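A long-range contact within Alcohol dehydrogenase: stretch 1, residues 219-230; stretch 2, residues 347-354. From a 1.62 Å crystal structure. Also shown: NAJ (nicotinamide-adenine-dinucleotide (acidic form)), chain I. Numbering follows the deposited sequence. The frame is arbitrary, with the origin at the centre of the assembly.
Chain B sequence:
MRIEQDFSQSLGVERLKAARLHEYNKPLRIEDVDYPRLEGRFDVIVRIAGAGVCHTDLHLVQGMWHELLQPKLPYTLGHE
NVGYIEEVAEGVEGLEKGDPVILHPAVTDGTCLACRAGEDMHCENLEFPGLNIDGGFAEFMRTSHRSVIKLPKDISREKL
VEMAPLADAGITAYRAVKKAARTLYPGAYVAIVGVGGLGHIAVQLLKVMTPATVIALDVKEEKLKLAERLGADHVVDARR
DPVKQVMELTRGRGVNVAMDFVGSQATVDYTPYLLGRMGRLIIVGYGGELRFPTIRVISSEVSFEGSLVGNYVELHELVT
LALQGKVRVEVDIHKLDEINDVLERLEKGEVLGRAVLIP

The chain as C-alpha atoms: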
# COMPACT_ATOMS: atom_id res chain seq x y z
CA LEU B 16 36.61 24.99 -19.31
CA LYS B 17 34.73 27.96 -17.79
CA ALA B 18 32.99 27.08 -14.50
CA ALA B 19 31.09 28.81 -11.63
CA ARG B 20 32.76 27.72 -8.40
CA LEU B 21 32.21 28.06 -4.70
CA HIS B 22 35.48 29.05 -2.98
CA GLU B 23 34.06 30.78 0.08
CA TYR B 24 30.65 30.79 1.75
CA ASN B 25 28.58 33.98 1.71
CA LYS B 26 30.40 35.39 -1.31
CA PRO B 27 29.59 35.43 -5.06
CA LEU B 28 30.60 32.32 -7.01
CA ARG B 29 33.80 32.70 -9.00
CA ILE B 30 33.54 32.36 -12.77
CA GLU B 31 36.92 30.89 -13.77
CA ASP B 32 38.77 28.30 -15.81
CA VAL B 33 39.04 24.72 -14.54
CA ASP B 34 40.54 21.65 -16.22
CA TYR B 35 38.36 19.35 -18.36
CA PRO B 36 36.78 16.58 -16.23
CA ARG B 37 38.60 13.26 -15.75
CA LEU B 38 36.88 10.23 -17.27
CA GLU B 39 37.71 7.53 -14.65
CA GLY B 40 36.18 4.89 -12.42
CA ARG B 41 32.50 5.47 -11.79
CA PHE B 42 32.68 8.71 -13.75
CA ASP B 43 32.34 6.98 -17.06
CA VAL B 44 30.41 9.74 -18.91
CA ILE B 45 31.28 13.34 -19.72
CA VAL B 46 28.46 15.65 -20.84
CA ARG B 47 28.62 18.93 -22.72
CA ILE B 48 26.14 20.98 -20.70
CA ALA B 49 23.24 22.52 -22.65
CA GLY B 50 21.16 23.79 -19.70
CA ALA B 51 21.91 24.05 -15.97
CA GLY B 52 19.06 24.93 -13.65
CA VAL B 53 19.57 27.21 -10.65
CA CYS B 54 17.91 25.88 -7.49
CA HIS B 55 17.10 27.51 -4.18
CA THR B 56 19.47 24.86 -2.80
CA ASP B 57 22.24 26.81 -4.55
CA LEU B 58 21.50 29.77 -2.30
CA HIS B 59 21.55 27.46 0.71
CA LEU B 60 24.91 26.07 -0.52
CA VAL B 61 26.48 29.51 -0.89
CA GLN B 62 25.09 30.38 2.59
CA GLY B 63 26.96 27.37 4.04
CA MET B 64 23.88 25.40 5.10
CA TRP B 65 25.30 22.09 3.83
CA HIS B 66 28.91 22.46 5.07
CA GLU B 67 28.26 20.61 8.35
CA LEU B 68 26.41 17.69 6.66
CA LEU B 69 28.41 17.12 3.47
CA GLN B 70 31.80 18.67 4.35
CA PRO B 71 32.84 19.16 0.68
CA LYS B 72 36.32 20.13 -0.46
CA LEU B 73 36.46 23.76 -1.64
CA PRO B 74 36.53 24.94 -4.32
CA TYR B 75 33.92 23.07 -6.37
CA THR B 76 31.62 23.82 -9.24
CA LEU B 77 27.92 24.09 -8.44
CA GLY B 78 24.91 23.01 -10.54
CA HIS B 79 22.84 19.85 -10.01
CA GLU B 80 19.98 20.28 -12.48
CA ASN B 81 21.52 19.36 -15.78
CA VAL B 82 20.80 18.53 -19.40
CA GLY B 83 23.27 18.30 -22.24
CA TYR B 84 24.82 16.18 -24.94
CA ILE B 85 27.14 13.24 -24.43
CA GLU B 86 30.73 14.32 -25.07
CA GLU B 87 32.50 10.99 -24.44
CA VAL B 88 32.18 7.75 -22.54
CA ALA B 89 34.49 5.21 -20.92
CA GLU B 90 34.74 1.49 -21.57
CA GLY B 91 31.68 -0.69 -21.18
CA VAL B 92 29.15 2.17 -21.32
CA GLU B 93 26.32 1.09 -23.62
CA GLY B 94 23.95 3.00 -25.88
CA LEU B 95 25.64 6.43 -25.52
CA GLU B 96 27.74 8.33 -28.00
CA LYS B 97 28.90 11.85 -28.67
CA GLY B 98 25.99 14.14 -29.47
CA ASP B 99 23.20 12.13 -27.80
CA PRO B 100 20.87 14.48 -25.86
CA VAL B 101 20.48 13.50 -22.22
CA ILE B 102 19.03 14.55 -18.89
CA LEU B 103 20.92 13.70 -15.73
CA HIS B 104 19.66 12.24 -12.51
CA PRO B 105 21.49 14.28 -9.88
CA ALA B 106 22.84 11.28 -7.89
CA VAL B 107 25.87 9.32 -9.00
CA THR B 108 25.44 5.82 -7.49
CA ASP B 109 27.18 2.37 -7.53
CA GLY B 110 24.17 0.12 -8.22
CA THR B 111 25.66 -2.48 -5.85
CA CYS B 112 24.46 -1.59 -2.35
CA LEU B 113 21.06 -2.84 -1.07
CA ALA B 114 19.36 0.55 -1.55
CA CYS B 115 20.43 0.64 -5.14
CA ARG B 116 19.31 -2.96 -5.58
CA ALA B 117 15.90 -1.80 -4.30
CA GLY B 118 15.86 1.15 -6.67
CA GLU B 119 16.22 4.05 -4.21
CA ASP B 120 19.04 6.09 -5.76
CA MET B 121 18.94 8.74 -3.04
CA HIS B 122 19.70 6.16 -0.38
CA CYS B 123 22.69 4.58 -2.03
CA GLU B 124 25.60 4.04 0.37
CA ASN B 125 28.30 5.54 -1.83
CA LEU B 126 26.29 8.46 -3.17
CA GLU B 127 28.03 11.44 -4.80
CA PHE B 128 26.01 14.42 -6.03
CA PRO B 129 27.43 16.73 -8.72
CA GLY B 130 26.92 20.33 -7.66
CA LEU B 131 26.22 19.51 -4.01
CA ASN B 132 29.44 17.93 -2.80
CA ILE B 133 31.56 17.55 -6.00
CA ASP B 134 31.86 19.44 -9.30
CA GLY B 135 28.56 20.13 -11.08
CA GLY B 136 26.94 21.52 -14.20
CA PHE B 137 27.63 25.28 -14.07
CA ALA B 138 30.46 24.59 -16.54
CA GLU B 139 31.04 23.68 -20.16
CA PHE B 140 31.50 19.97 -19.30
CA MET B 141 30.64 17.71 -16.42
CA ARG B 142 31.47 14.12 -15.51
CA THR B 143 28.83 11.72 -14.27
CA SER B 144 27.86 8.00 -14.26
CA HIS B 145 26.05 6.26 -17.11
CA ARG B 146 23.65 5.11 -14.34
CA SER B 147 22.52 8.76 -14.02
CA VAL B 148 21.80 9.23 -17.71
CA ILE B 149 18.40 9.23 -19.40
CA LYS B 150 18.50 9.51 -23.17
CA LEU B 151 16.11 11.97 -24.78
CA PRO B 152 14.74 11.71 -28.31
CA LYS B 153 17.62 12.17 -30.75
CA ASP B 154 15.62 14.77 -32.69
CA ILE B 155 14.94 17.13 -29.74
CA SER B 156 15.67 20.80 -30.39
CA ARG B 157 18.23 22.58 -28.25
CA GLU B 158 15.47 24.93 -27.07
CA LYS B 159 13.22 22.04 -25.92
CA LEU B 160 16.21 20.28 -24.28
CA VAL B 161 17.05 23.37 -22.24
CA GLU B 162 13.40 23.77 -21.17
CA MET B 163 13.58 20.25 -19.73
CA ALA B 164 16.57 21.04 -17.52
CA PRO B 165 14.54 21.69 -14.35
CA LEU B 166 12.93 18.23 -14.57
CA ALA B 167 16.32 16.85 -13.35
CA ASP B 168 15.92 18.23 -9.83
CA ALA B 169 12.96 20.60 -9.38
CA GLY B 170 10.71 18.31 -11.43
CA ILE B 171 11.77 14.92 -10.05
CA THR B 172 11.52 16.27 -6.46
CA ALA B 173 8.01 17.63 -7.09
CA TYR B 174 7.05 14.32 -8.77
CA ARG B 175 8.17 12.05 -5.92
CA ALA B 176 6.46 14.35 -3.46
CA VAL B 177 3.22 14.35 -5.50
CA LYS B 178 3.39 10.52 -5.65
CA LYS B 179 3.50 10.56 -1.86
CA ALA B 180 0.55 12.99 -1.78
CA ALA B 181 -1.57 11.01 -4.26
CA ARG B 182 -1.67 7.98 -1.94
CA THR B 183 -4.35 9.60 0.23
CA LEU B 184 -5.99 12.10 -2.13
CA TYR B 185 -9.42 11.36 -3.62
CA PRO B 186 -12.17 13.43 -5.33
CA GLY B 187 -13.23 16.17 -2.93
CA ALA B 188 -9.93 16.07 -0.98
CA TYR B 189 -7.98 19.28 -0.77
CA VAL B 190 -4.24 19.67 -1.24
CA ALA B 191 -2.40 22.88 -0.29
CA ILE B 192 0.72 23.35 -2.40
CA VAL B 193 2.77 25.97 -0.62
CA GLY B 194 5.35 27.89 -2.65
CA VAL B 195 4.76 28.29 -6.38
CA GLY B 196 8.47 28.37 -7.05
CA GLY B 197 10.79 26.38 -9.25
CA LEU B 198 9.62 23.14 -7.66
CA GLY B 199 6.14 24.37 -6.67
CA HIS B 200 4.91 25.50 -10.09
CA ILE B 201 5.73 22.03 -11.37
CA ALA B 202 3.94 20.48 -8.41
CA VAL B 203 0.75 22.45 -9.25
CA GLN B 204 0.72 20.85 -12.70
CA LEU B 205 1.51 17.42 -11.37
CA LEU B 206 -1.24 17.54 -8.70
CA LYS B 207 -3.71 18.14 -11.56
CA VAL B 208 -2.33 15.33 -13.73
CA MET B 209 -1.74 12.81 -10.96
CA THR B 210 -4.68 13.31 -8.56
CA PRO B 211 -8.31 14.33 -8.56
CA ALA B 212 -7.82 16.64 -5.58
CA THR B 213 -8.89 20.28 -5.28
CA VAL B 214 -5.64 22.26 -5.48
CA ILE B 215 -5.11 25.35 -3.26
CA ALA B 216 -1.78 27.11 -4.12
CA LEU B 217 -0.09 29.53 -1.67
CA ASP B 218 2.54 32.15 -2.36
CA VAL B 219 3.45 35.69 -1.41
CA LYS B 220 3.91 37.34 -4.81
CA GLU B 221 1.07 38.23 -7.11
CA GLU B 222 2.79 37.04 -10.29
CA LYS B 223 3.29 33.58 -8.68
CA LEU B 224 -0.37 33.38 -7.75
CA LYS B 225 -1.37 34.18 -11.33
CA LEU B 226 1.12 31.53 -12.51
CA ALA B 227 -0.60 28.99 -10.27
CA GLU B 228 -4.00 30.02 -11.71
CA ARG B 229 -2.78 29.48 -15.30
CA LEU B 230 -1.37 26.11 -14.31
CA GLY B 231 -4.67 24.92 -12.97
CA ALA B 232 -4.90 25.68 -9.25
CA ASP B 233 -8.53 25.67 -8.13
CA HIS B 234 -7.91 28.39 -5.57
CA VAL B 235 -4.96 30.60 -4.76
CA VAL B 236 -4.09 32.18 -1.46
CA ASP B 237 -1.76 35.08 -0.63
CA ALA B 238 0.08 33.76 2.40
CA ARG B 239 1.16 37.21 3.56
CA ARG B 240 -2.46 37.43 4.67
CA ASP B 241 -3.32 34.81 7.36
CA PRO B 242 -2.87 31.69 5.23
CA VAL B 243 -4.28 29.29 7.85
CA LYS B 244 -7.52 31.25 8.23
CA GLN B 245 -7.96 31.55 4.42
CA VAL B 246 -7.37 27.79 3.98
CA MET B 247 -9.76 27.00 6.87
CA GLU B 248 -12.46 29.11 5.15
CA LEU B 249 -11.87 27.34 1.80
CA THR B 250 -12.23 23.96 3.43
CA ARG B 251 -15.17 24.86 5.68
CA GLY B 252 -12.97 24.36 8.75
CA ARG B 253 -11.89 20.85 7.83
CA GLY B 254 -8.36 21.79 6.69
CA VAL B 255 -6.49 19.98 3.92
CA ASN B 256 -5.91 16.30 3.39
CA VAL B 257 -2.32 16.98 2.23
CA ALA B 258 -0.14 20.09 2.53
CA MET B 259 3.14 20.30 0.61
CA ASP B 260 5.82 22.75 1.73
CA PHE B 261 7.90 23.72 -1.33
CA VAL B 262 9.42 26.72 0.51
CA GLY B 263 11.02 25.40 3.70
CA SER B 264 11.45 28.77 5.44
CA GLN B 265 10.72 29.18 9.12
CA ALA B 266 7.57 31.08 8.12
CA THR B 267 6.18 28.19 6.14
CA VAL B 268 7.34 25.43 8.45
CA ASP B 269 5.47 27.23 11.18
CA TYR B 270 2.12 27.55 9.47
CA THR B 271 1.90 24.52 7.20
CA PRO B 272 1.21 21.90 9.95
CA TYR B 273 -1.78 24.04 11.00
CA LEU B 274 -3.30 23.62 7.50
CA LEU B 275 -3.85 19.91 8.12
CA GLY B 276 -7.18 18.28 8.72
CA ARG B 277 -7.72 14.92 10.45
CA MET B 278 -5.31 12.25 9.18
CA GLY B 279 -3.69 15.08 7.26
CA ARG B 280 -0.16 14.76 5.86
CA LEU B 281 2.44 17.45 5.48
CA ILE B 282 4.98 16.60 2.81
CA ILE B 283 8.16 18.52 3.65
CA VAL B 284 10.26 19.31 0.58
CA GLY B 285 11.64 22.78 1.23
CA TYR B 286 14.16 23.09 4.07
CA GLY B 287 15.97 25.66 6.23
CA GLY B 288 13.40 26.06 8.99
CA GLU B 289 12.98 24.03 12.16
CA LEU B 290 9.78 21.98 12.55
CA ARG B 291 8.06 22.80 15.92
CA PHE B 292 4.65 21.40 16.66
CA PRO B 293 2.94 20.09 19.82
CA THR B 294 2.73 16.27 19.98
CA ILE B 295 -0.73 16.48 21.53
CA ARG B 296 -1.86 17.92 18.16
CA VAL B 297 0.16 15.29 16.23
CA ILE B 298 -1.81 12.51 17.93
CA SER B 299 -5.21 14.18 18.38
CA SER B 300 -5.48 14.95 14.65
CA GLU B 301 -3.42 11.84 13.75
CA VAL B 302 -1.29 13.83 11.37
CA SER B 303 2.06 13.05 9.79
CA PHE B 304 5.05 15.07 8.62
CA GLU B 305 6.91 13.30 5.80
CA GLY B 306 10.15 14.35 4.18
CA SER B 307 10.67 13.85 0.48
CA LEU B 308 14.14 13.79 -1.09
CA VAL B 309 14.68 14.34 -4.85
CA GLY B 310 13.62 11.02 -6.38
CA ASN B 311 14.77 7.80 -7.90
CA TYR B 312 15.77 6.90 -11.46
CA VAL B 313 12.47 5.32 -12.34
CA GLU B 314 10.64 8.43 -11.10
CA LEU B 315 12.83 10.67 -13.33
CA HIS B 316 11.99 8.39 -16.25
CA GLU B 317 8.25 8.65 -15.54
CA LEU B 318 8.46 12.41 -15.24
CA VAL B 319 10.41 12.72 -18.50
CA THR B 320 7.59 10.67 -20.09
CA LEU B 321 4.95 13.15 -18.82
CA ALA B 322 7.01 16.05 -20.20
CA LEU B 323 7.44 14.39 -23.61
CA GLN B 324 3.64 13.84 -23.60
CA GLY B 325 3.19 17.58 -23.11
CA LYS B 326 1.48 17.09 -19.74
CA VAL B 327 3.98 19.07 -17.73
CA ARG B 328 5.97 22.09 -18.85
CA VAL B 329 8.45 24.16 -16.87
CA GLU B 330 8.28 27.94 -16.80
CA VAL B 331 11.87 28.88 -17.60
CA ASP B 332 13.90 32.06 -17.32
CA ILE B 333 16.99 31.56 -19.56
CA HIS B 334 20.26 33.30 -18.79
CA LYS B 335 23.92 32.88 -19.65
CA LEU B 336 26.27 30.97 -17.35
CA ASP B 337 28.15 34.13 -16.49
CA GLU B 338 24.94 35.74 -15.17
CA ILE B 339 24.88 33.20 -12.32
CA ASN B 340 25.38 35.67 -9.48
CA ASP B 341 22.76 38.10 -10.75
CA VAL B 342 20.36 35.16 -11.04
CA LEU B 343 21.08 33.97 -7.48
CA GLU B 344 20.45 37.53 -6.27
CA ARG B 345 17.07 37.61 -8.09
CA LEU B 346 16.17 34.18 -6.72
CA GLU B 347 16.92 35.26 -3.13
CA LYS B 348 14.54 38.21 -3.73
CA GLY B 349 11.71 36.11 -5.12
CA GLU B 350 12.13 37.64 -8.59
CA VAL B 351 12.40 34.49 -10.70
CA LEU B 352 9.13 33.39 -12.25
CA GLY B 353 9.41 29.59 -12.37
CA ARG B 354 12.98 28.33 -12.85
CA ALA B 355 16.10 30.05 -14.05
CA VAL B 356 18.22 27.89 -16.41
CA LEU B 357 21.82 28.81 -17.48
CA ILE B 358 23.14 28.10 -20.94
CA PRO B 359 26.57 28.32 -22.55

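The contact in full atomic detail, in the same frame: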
# COMPACT_ATOMS: atom_id res chain seq x y z
N VAL B 219 3.42 34.35 -1.98
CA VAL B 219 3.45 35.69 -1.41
C VAL B 219 3.70 36.76 -2.45
O VAL B 219 3.93 37.94 -2.08
CB VAL B 219 4.51 35.77 -0.31
CG1 VAL B 219 4.06 34.91 0.91
CG2 VAL B 219 5.93 35.35 -0.84
N LYS B 220 3.70 36.38 -3.72
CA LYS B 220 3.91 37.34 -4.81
C LYS B 220 2.79 37.19 -5.78
O LYS B 220 2.47 36.07 -6.21
CB LYS B 220 5.22 37.00 -5.54
CG LYS B 220 6.47 37.05 -4.64
CD LYS B 220 7.34 38.25 -5.02
CE LYS B 220 7.89 39.01 -3.80
NZ LYS B 220 8.64 38.16 -2.83
N GLU B 221 2.21 38.31 -6.20
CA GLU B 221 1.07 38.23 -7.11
C GLU B 221 1.33 37.47 -8.43
O GLU B 221 0.47 36.70 -8.88
CB GLU B 221 0.57 39.64 -7.41
CG GLU B 221 -0.63 39.68 -8.36
CD GLU B 221 -1.81 38.78 -7.96
OE1 GLU B 221 -2.03 38.47 -6.74
OE2 GLU B 221 -2.55 38.38 -8.90
N GLU B 222 2.50 37.67 -9.02
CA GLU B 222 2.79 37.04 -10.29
C GLU B 222 2.87 35.50 -10.13
O GLU B 222 2.54 34.75 -11.06
CB GLU B 222 4.07 37.63 -10.89
CG GLU B 222 5.32 37.44 -10.07
CD GLU B 222 5.57 38.46 -8.95
OE1 GLU B 222 4.71 39.33 -8.57
OE2 GLU B 222 6.71 38.35 -8.41
N LYS B 223 3.23 35.05 -8.93
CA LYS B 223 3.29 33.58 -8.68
C LYS B 223 1.92 32.97 -8.46
O LYS B 223 1.64 31.82 -8.90
CB LYS B 223 4.22 33.29 -7.52
CG LYS B 223 5.70 33.50 -7.96
CD LYS B 223 6.62 33.57 -6.76
CE LYS B 223 7.92 34.35 -6.98
NZ LYS B 223 8.68 33.83 -8.12
N LEU B 224 1.03 33.78 -7.88
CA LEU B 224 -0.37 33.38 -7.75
C LEU B 224 -1.08 33.30 -9.10
O LEU B 224 -1.85 32.36 -9.34
CB LEU B 224 -1.12 34.26 -6.78
CG LEU B 224 -0.56 34.41 -5.36
CD1 LEU B 224 -1.41 35.38 -4.54
CD2 LEU B 224 -0.51 33.04 -4.70
N LYS B 225 -0.85 34.29 -9.97
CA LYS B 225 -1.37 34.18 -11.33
C LYS B 225 -0.79 32.98 -12.07
O LYS B 225 -1.51 32.31 -12.84
CB LYS B 225 -1.05 35.49 -12.09
CG LYS B 225 -1.83 36.70 -11.58
CD LYS B 225 -1.18 38.01 -12.05
CE LYS B 225 -1.75 38.47 -13.35
NZ LYS B 225 -1.32 39.87 -13.67
N LEU B 226 0.50 32.69 -11.86
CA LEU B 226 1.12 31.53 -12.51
C LEU B 226 0.37 30.26 -12.07
O LEU B 226 0.02 29.38 -12.89
CB LEU B 226 2.61 31.44 -12.18
CG LEU B 226 3.35 30.20 -12.67
CD1 LEU B 226 3.39 30.18 -14.22
CD2 LEU B 226 4.77 30.22 -12.11
N ALA B 227 0.13 30.15 -10.76
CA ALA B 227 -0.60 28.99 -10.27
C ALA B 227 -2.00 28.88 -10.88
O ALA B 227 -2.43 27.80 -11.25
CB ALA B 227 -0.70 29.01 -8.73
N GLU B 228 -2.70 30.00 -11.00
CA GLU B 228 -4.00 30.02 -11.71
C GLU B 228 -3.92 29.49 -13.16
O GLU B 228 -4.73 28.65 -13.57
CB GLU B 228 -4.56 31.45 -11.69
CG GLU B 228 -5.07 31.89 -10.32
CD GLU B 228 -5.66 33.29 -10.31
OE1 GLU B 228 -5.18 34.18 -11.05
OE2 GLU B 228 -6.59 33.52 -9.52
N ARG B 229 -2.94 29.96 -13.93
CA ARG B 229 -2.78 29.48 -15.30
C ARG B 229 -2.44 28.01 -15.37
O ARG B 229 -2.75 27.34 -16.36
CB ARG B 229 -1.71 30.26 -16.08
CG ARG B 229 -1.89 31.75 -16.09
CD ARG B 229 -0.96 32.43 -17.09
NE ARG B 229 0.46 32.42 -16.70
CZ ARG B 229 1.01 33.31 -15.87
NH1 ARG B 229 0.26 34.26 -15.33
NH2 ARG B 229 2.32 33.27 -15.61
N LEU B 230 -1.79 27.50 -14.32
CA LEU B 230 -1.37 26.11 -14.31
C LEU B 230 -2.41 25.18 -13.73
O LEU B 230 -2.20 23.97 -13.65
CB LEU B 230 -0.02 25.97 -13.57
CG LEU B 230 1.15 26.67 -14.23
CD1 LEU B 230 2.38 26.59 -13.36
CD2 LEU B 230 1.44 26.10 -15.64
N GLU B 347 17.01 34.96 -4.56
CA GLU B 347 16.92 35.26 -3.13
C GLU B 347 15.79 36.26 -2.88
O GLU B 347 15.13 36.20 -1.83
CB GLU B 347 18.27 35.80 -2.63
CG GLU B 347 18.31 36.28 -1.19
CD GLU B 347 18.13 35.17 -0.17
OE1 GLU B 347 18.38 33.98 -0.51
OE2 GLU B 347 17.74 35.50 0.97
N LYS B 348 15.57 37.16 -3.85
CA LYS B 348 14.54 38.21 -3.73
C LYS B 348 13.15 37.82 -4.21
O LYS B 348 12.20 38.62 -4.14
CB LYS B 348 14.97 39.52 -4.42
CG LYS B 348 16.24 40.12 -3.85
CD LYS B 348 16.73 41.25 -4.74
CE LYS B 348 16.36 42.61 -4.16
NZ LYS B 348 15.98 43.60 -5.22
N GLY B 349 13.01 36.58 -4.68
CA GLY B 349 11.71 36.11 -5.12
C GLY B 349 11.33 36.66 -6.48
O GLY B 349 10.15 36.68 -6.82
N GLU B 350 12.34 37.04 -7.27
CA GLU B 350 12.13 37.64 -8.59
C GLU B 350 12.30 36.74 -9.80
O GLU B 350 12.40 37.23 -10.93
CB GLU B 350 13.02 38.87 -8.76
CG GLU B 350 12.84 39.88 -7.64
CD GLU B 350 13.63 41.16 -7.83
OE1 GLU B 350 14.65 41.17 -8.58
OE2 GLU B 350 13.22 42.16 -7.20
N VAL B 351 12.35 35.42 -9.59
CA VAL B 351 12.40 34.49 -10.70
C VAL B 351 11.02 33.84 -10.82
O VAL B 351 10.55 33.16 -9.90
CB VAL B 351 13.49 33.41 -10.50
CG1 VAL B 351 13.51 32.42 -11.66
CG2 VAL B 351 14.89 34.08 -10.33
N LEU B 352 10.38 34.07 -11.95
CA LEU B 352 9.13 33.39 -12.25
C LEU B 352 9.44 31.98 -12.79
O LEU B 352 9.96 31.81 -13.92
CB LEU B 352 8.27 34.19 -13.25
CG LEU B 352 6.85 33.62 -13.44
CD1 LEU B 352 5.96 34.01 -12.29
CD2 LEU B 352 6.23 34.17 -14.72
N GLY B 353 9.09 30.97 -12.00
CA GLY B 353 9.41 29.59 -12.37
C GLY B 353 10.86 29.26 -12.02
O GLY B 353 11.29 29.44 -10.90
N ARG B 354 11.62 28.83 -13.03
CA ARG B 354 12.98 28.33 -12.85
C ARG B 354 13.93 29.01 -13.79
O ARG B 354 13.70 29.01 -14.98
CB ARG B 354 12.95 26.83 -13.16
CG ARG B 354 14.20 26.07 -12.79
CD ARG B 354 14.60 26.26 -11.36
NE ARG B 354 15.05 25.06 -10.70
CZ ARG B 354 14.98 24.91 -9.38
NH1 ARG B 354 14.44 25.86 -8.62
NH2 ARG B 354 15.44 23.79 -8.84
PA NAJ I . 12.13 29.02 -5.14
O1A NAJ I . 12.92 30.15 -4.54
O2A NAJ I . 12.01 28.91 -6.67
O5B NAJ I . 10.60 29.04 -4.68
C5B NAJ I . 10.21 29.38 -3.35
C4B NAJ I . 8.79 29.91 -3.51
O4B NAJ I . 8.26 30.08 -2.18
C3B NAJ I . 8.71 31.24 -4.25
O3B NAJ I . 7.71 31.22 -5.28
C2B NAJ I . 8.36 32.16 -3.08
O2B NAJ I . 7.68 33.36 -3.47
C1B NAJ I . 7.50 31.28 -2.17
N9A NAJ I . 7.40 31.73 -0.79
C8A NAJ I . 8.33 32.40 0.02
N7A NAJ I . 7.80 32.59 1.26
C5A NAJ I . 6.54 32.05 1.25
C6A NAJ I . 5.56 31.94 2.20
N6A NAJ I . 5.67 32.46 3.44
N1A NAJ I . 4.41 31.27 1.88
C2A NAJ I . 4.19 30.75 0.62
N3A NAJ I . 5.15 30.88 -0.32
C4A NAJ I . 6.31 31.53 -0.00
O3 NAJ I . 12.74 27.69 -4.52
PN NAJ I . 12.89 26.22 -5.18
O1N NAJ I . 14.13 26.13 -5.93
O2N NAJ I . 11.61 25.85 -5.83
O5D NAJ I . 13.15 25.37 -3.85
C5D NAJ I . 12.08 25.25 -2.91
C4D NAJ I . 12.61 24.65 -1.62
O4D NAJ I . 12.87 23.26 -1.85
C3D NAJ I . 13.94 25.24 -1.16
O3D NAJ I . 14.02 25.12 0.27
C2D NAJ I . 14.97 24.30 -1.80
O2D NAJ I . 16.23 24.29 -1.20
C1D NAJ I . 14.22 22.97 -1.57
N1N NAJ I . 14.63 21.79 -2.33
C2N NAJ I . 14.38 20.59 -1.75
C3N NAJ I . 14.68 19.42 -2.43
C7N NAJ I . 14.45 18.10 -1.76
O7N NAJ I . 14.85 17.03 -2.46
N7N NAJ I . 13.83 17.92 -0.59
C4N NAJ I . 15.23 19.43 -3.75
C5N NAJ I . 15.30 20.71 -4.36
C6N NAJ I . 15.04 21.86 -3.64
O HOH W 1 11.55 33.61 -7.32
O HOH W 2 8.13 31.16 -9.23

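A helix meets an irregular strip of chain here. Residues 221-229 are helical, with Lys 220 at the N-cap position: Lys 220 O takes Leu 224 N at 3.2 Å and, weakly, Lys 223 N at 3.0 Å. The second stretch leaves its own helix through a Schellman motif at Gly 349, then continues as loop past the first helix, extended at Val 351 and Leu 352. The backbones keep their distance, Lys 220 CA to Gly 349 CA 7.9 Å and Lys 223 CA to Leu 352 CA 6.8 Å, and side chains, carbonyls and two waters occupy the space between.

Two glycines set the path. Gly 349 has positive phi, and a CB there would sit 2.9 Å from Lys 220 NZ, a clash. Gly 353 adopts angles at which a CB would jam against the preceding carbonyl.

Lys 223 is the polar center. Its CA-to-CB bond points sideways, but the end of the side chain comes nearer, bringing Lys 223 CE to 3.2 Å from Gly 349 O. Lys 223 NZ lies 2.7 Å from Val 351 O, yet the angle is too poor for a hydrogen bond. Two waters bridge the stretches: Lys 223 NZ donates to water 1 (3.0 Å), which also accepts from Val 351 N (3.0 Å), and to water 2 (2.9 Å), which also accepts from Gly 353 N (2.9 Å). The same side chain borders the cofactor, Lys 223 CD lying 3.0 Å from NAJ O3B.

Leu 352 is the apolar counterpart, covered more than any other residue. Leu 352 CD1 packs 4.0 Å from Leu 226 CD2 and 4.1 Å from Glu 222 CG, while Leu 352 CD2 meets the guanidinium edge of Arg 229, 4.1 Å from Arg 229 NH2. The rule is economical: glycines shape the loop, one leucine grips the helix, and one lysine shares two waters with backbone amides.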